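Side-chain contacts in Slr0280 protein (Synechocystis sp., PDB 5H3K), which is of unknown function but carries a phosphodiester glycosidase (NAGPA-family) domain and so may hydrolyse sugar phosphodiesters: residues Ser251-Ser255 against Pro256-Val260; Gln161-Gly164 against Glu165-Val168. All coordinates share one frame; numbering follows the deposited sequence.

From the N terminus, contact 2 (161-164 with 165-168) comes first, closing the tight turn between strands 153-161 and 164-171. Contact 1 (251-255 with 256-260) follows much later and closes the turn of the hairpin 247-253 and 258-264. The two loops stand in series: neither nests in the other nor crosses it. Both hairpins belong to one four-stranded antiparallel sheet, where their second strands, 164-171 and 258-264, lie side by side and antiparallel, so the two turns sit at opposite ends of these two strands. Along this seam Val-260 packs on the side chain of Arg-166, and CG of Arg-258 meets CG1 of Val-168 at 3.8 Å.

Contact 1: residues Ser251-Ser255 against Pro256-Val260; sequences STLTS and PFRLV
Leu-253 turns its CG away from its own carbonyl carbon (chi1 -70°), and the chain of Arg-258 bends at its third torsion (-78°); together these lay the leucine's CD1 over the centre of the guanidinium face, 3.7 Å above its plane. The edge of the same flat group faces the turn. NE donates to Pro-256 O at 2.9 Å in a nearly straight bond (166° at the hydrogen), and NH2 donates to Thr-254 O at 3.0 Å. Both acceptors lie close to the guanidinium plane, so the two bonds fix its rotation and tie down carbonyls of the turn, which contains a cis peptide before Pro-256. Arginine suits this place because it offers two such donors and a flat face for a methyl.

Behind the turn the hairpin is regular. Leu-253 and Arg-258 form one hydrogen-bonded antiparallel pair and Ser-251 and Val-260 another, with Val-260 N reaching Ser-251 O at 2.8 Å. On the arginine's face of the sheet, CG2 of the beta-branched Val-260 touches Leu-253 CD1 at 3.8 Å, giving the leucine an apolar neighbour beside the charged one. At the turn, CG2 of Thr-254 approaches the Phe-257 ring obliquely, 3.9 Å from CD2.

Around the hairpin, Thr-252 OG1 is hydrogen-bonded to Phe-107 N, and the Phe-257 ring also meets Phe-107 and Pro-174. Leu-259 packs on Trp-177, Val-188 and Ile-190 of the second four-stranded sheet, while backbone hydrogen bonds of Phe-257 with Leu-171 and of Leu-259 with Leu-169 join the hairpin to strand 164-171.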
loop_
_atom_site.group_PDB
_atom_site.type_symbol
_atom_site.label_atom_id
_atom_site.label_comp_id
_atom_site.label_asym_id
_atom_site.label_seq_id
_atom_site.Cartn_x
_atom_site.Cartn_y
_atom_site.Cartn_z
ATOM N N SER A 251 2.497 17.025 19.154
ATOM C CA SER A 251 1.581 16.615 20.218
ATOM C C SER A 251 0.880 17.822 20.828
ATOM O O SER A 251 1.170 18.969 20.465
ATOM C CB SER A 251 2.334 15.858 21.302
ATOM O OG SER A 251 3.405 16.645 21.791
ATOM N N THR A 252 -0.043 17.571 21.754
ATOM C CA THR A 252 -0.811 18.655 22.360
ATOM C C THR A 252 -0.639 18.687 23.881
ATOM O O THR A 252 -0.229 17.695 24.490
ATOM C CB THR A 252 -2.306 18.572 22.009
ATOM O OG1 THR A 252 -2.877 17.400 22.608
ATOM C CG2 THR A 252 -2.502 18.524 20.496
ATOM N N LEU A 253 -0.931 19.843 24.476
ATOM C CA LEU A 253 -0.895 20.025 25.927
ATOM C C LEU A 253 -2.028 20.955 26.317
ATOM O O LEU A 253 -2.620 21.610 25.458
ATOM C CB LEU A 253 0.438 20.631 26.368
ATOM C CG LEU A 253 1.699 19.768 26.283
ATOM C CD1 LEU A 253 2.937 20.561 26.676
ATOM C CD2 LEU A 253 1.566 18.523 27.149
ATOM N N THR A 254 -2.330 21.016 27.614
ATOM C CA THR A 254 -3.348 21.934 28.125
ATOM C C THR A 254 -2.758 22.813 29.217
ATOM O O THR A 254 -1.607 22.618 29.624
ATOM C CB THR A 254 -4.568 21.192 28.710
ATOM O OG1 THR A 254 -4.123 20.220 29.664
ATOM C CG2 THR A 254 -5.341 20.492 27.615
ATOM N N SER A 255 -3.553 23.775 29.683
ATOM C CA SER A 255 -3.148 24.689 30.762
ATOM C C SER A 255 -1.740 25.257 30.603
ATOM O O SER A 255 -0.861 24.967 31.418
ATOM C CB SER A 255 -3.268 23.985 32.116
ATOM O OG SER A 255 -4.556 23.409 32.256
ATOM N N PRO A 256 -1.511 26.059 29.545
ATOM C CA PRO A 256 -2.501 26.457 28.547
ATOM C C PRO A 256 -2.495 25.511 27.347
ATOM O O PRO A 256 -1.551 24.724 27.183
ATOM C CB PRO A 256 -1.993 27.833 28.119
ATOM C CG PRO A 256 -0.498 27.666 28.154
ATOM C CD PRO A 256 -0.205 26.693 29.290
ATOM N N PHE A 257 -3.544 25.579 26.531
ATOM C CA PHE A 257 -3.590 24.811 25.287
ATOM C C PHE A 257 -2.328 25.113 24.469
ATOM O O PHE A 257 -1.979 26.283 24.269
ATOM C CB PHE A 257 -4.805 25.215 24.460
ATOM C CG PHE A 257 -6.130 24.854 25.083
ATOM C CD1 PHE A 257 -7.108 25.822 25.255
ATOM C CD2 PHE A 257 -6.411 23.547 25.457
ATOM C CE1 PHE A 257 -8.336 25.505 25.811
ATOM C CE2 PHE A 257 -7.647 23.218 26.012
ATOM C CZ PHE A 257 -8.607 24.199 26.193
ATOM N N ARG A 258 -1.651 24.065 23.999
ATOM C CA ARG A 258 -0.423 24.229 23.232
ATOM C C ARG A 258 -0.300 23.148 22.163
ATOM O O ARG A 258 -0.595 21.977 22.415
ATOM C CB ARG A 258 0.794 24.135 24.160
ATOM C CG ARG A 258 1.087 25.383 24.999
ATOM C CD ARG A 258 2.045 25.064 26.134
ATOM N NE ARG A 258 1.362 24.388 27.239
ATOM C CZ ARG A 258 1.977 23.835 28.277
ATOM N NH1 ARG A 258 3.300 23.860 28.354
ATOM N NH2 ARG A 258 1.265 23.244 29.229
ATOM N N LEU A 259 0.130 23.535 20.966
ATOM C CA LEU A 259 0.562 22.549 19.989
ATOM C C LEU A 259 2.079 22.509 20.079
ATOM O O LEU A 259 2.748 23.533 19.915
ATOM C CB LEU A 259 0.110 22.913 18.569
ATOM C CG LEU A 259 0.306 21.804 17.524
ATOM C CD1 LEU A 259 -0.644 20.642 17.785
ATOM C CD2 LEU A 259 0.141 22.318 16.100
ATOM N N VAL A 260 2.624 21.332 20.370
ATOM C CA VAL A 260 4.059 21.182 20.532
ATOM C C VAL A 260 4.646 20.505 19.297
ATOM O O VAL A 260 4.249 19.391 18.944
ATOM C CB VAL A 260 4.373 20.337 21.775
ATOM C CG1 VAL A 260 5.871 20.217 21.967
ATOM C CG2 VAL A 260 3.737 20.963 22.996
#

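Contact 2: residues Gln161-Gly164 against Glu165-Val168; sequences QSWG and ERVV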
loop_
_atom_site.group_PDB
_atom_site.type_symbol
_atom_site.label_atom_id
_atom_site.label_comp_id
_atom_site.label_asym_id
_atom_site.label_seq_id
_atom_site.Cartn_x
_atom_site.Cartn_y
_atom_site.Cartn_z
ATOM N N GLN A 161 16.613 21.320 22.420
ATOM C CA GLN A 161 16.418 20.210 23.350
ATOM C C GLN A 161 17.541 19.222 23.105
ATOM O O GLN A 161 18.344 19.426 22.199
ATOM C CB GLN A 161 15.070 19.522 23.125
ATOM C CG GLN A 161 13.857 20.455 23.142
ATOM C CD GLN A 161 13.510 20.972 24.530
ATOM O OE1 GLN A 161 13.268 20.195 25.452
ATOM N NE2 GLN A 161 13.479 22.291 24.679
ATOM N N SER A 162 17.595 18.151 23.896
ATOM C CA SER A 162 18.658 17.158 23.748
ATOM C C SER A 162 18.623 16.504 22.364
ATOM O O SER A 162 19.664 16.217 21.768
ATOM C CB SER A 162 18.550 16.087 24.838
ATOM O OG SER A 162 17.344 15.353 24.719
ATOM N N TRP A 163 17.415 16.296 21.850
ATOM C CA TRP A 163 17.229 15.553 20.607
ATOM C C TRP A 163 16.976 16.410 19.369
ATOM O O TRP A 163 16.798 15.875 18.267
ATOM C CB TRP A 163 16.094 14.552 20.778
ATOM C CG TRP A 163 15.025 15.031 21.702
ATOM C CD1 TRP A 163 14.768 14.581 22.968
ATOM C CD2 TRP A 163 14.059 16.055 21.437
ATOM N NE1 TRP A 163 13.697 15.262 23.507
ATOM C CE2 TRP A 163 13.248 16.171 22.590
ATOM C CE3 TRP A 163 13.802 16.881 20.341
ATOM C CZ2 TRP A 163 12.197 17.085 22.670
ATOM C CZ3 TRP A 163 12.756 17.785 20.424
ATOM C CH2 TRP A 163 11.971 17.882 21.581
ATOM N N GLY A 164 16.951 17.725 19.542
ATOM C CA GLY A 164 16.746 18.621 18.419
ATOM C C GLY A 164 16.196 19.963 18.848
ATOM O O GLY A 164 16.792 20.655 19.667
ATOM N N GLU A 165 15.059 20.348 18.279
ATOM C CA GLU A 165 14.455 21.629 18.621
ATOM C C GLU A 165 12.948 21.517 18.739
ATOM O O GLU A 165 12.326 20.631 18.144
ATOM C CB GLU A 165 14.805 22.696 17.586
ATOM C CG GLU A 165 16.252 23.145 17.609
ATOM C CD GLU A 165 16.556 24.114 16.485
ATOM O OE1 GLU A 165 17.187 23.690 15.490
ATOM O OE2 GLU A 165 16.145 25.291 16.592
ATOM N N ARG A 166 12.364 22.434 19.494
ATOM C CA ARG A 166 10.936 22.400 19.759
ATOM C C ARG A 166 10.323 23.746 19.442
ATOM O O ARG A 166 10.891 24.790 19.768
ATOM C CB ARG A 166 10.693 22.044 21.227
ATOM C CG ARG A 166 9.311 22.403 21.739
ATOM C CD ARG A 166 9.102 21.804 23.126
ATOM N NE ARG A 166 8.897 20.356 23.055
ATOM C CZ ARG A 166 8.890 19.540 24.102
ATOM N NH1 ARG A 166 9.107 20.018 25.321
ATOM N NH2 ARG A 166 8.676 18.241 23.924
ATOM N N VAL A 167 9.171 23.725 18.782
ATOM C CA VAL A 167 8.399 24.935 18.562
ATOM C C VAL A 167 7.068 24.761 19.281
ATOM O O VAL A 167 6.412 23.727 19.150
ATOM C CB VAL A 167 8.152 25.186 17.061
ATOM C CG1 VAL A 167 7.270 26.411 16.857
ATOM C CG2 VAL A 167 9.480 25.347 16.335
ATOM N N VAL A 168 6.672 25.761 20.057
ATOM C CA VAL A 168 5.425 25.672 20.806
ATOM C C VAL A 168 4.462 26.768 20.368
ATOM O O VAL A 168 4.801 27.956 20.404
ATOM C CB VAL A 168 5.675 25.772 22.332
ATOM C CG1 VAL A 168 4.354 25.814 23.093
ATOM C CG2 VAL A 168 6.542 24.610 22.810
#
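The indole of Trp-163 turns the rim of its six-membered ring to the strand that follows: near the ring plane, NH2 of Arg-166 stands 3.9 Å from CZ2, and Glu-165 O lies 3.7 Å from CZ3. CB of Gln-161 sits over one face of the indole, 3.6 Å above the plane and nearer its margin than its centre. Over one face of the Arg-166 guanidinium lie both CZ2 of Trp-163 and the amide oxygen OE1 of Gln-161. The ring and guanidinium planes stand 62° apart, whereas the glutamine amide is turned only 22° from the guanidinium.

The first torsion of Gln-161 sets CG beside the backbone N, 4.0 Å from Arg-166 CB, a contact between the aliphatic parts of two long polar chains; a bend at the second (-72°) then carries the amide over the guanidinium. These residues surround a type I turn with Ser-162 and Trp-163 at its two central positions. Gln-161 N donates to Gly-164 O at 2.8 Å, while the return bond from Gly-164 N to Gln-161 O is weak, at 3.4 Å. The backbone angles of Gly-164 would drive any side chain into the carbonyl oxygen of Trp-163, which explains the glycine. An alanine in place of Trp-163 would probably open a gap beside Gln-161 CB and Arg-166 NH2 and leave Arg-264 without its cation-pi partner.

No hydrogen bond joins 161-164 to 165-168, and between them the chemistry is van der Waals contact. The backbone bond from Gln-161 closes the turn, and the side chains pack beside it. Their polar ends are served elsewhere: the charge of Arg-166 is met by Asp-262, in a salt bridge through NE, and Glu-165 OE1 takes a backbone hydrogen bond from Ile-225 N.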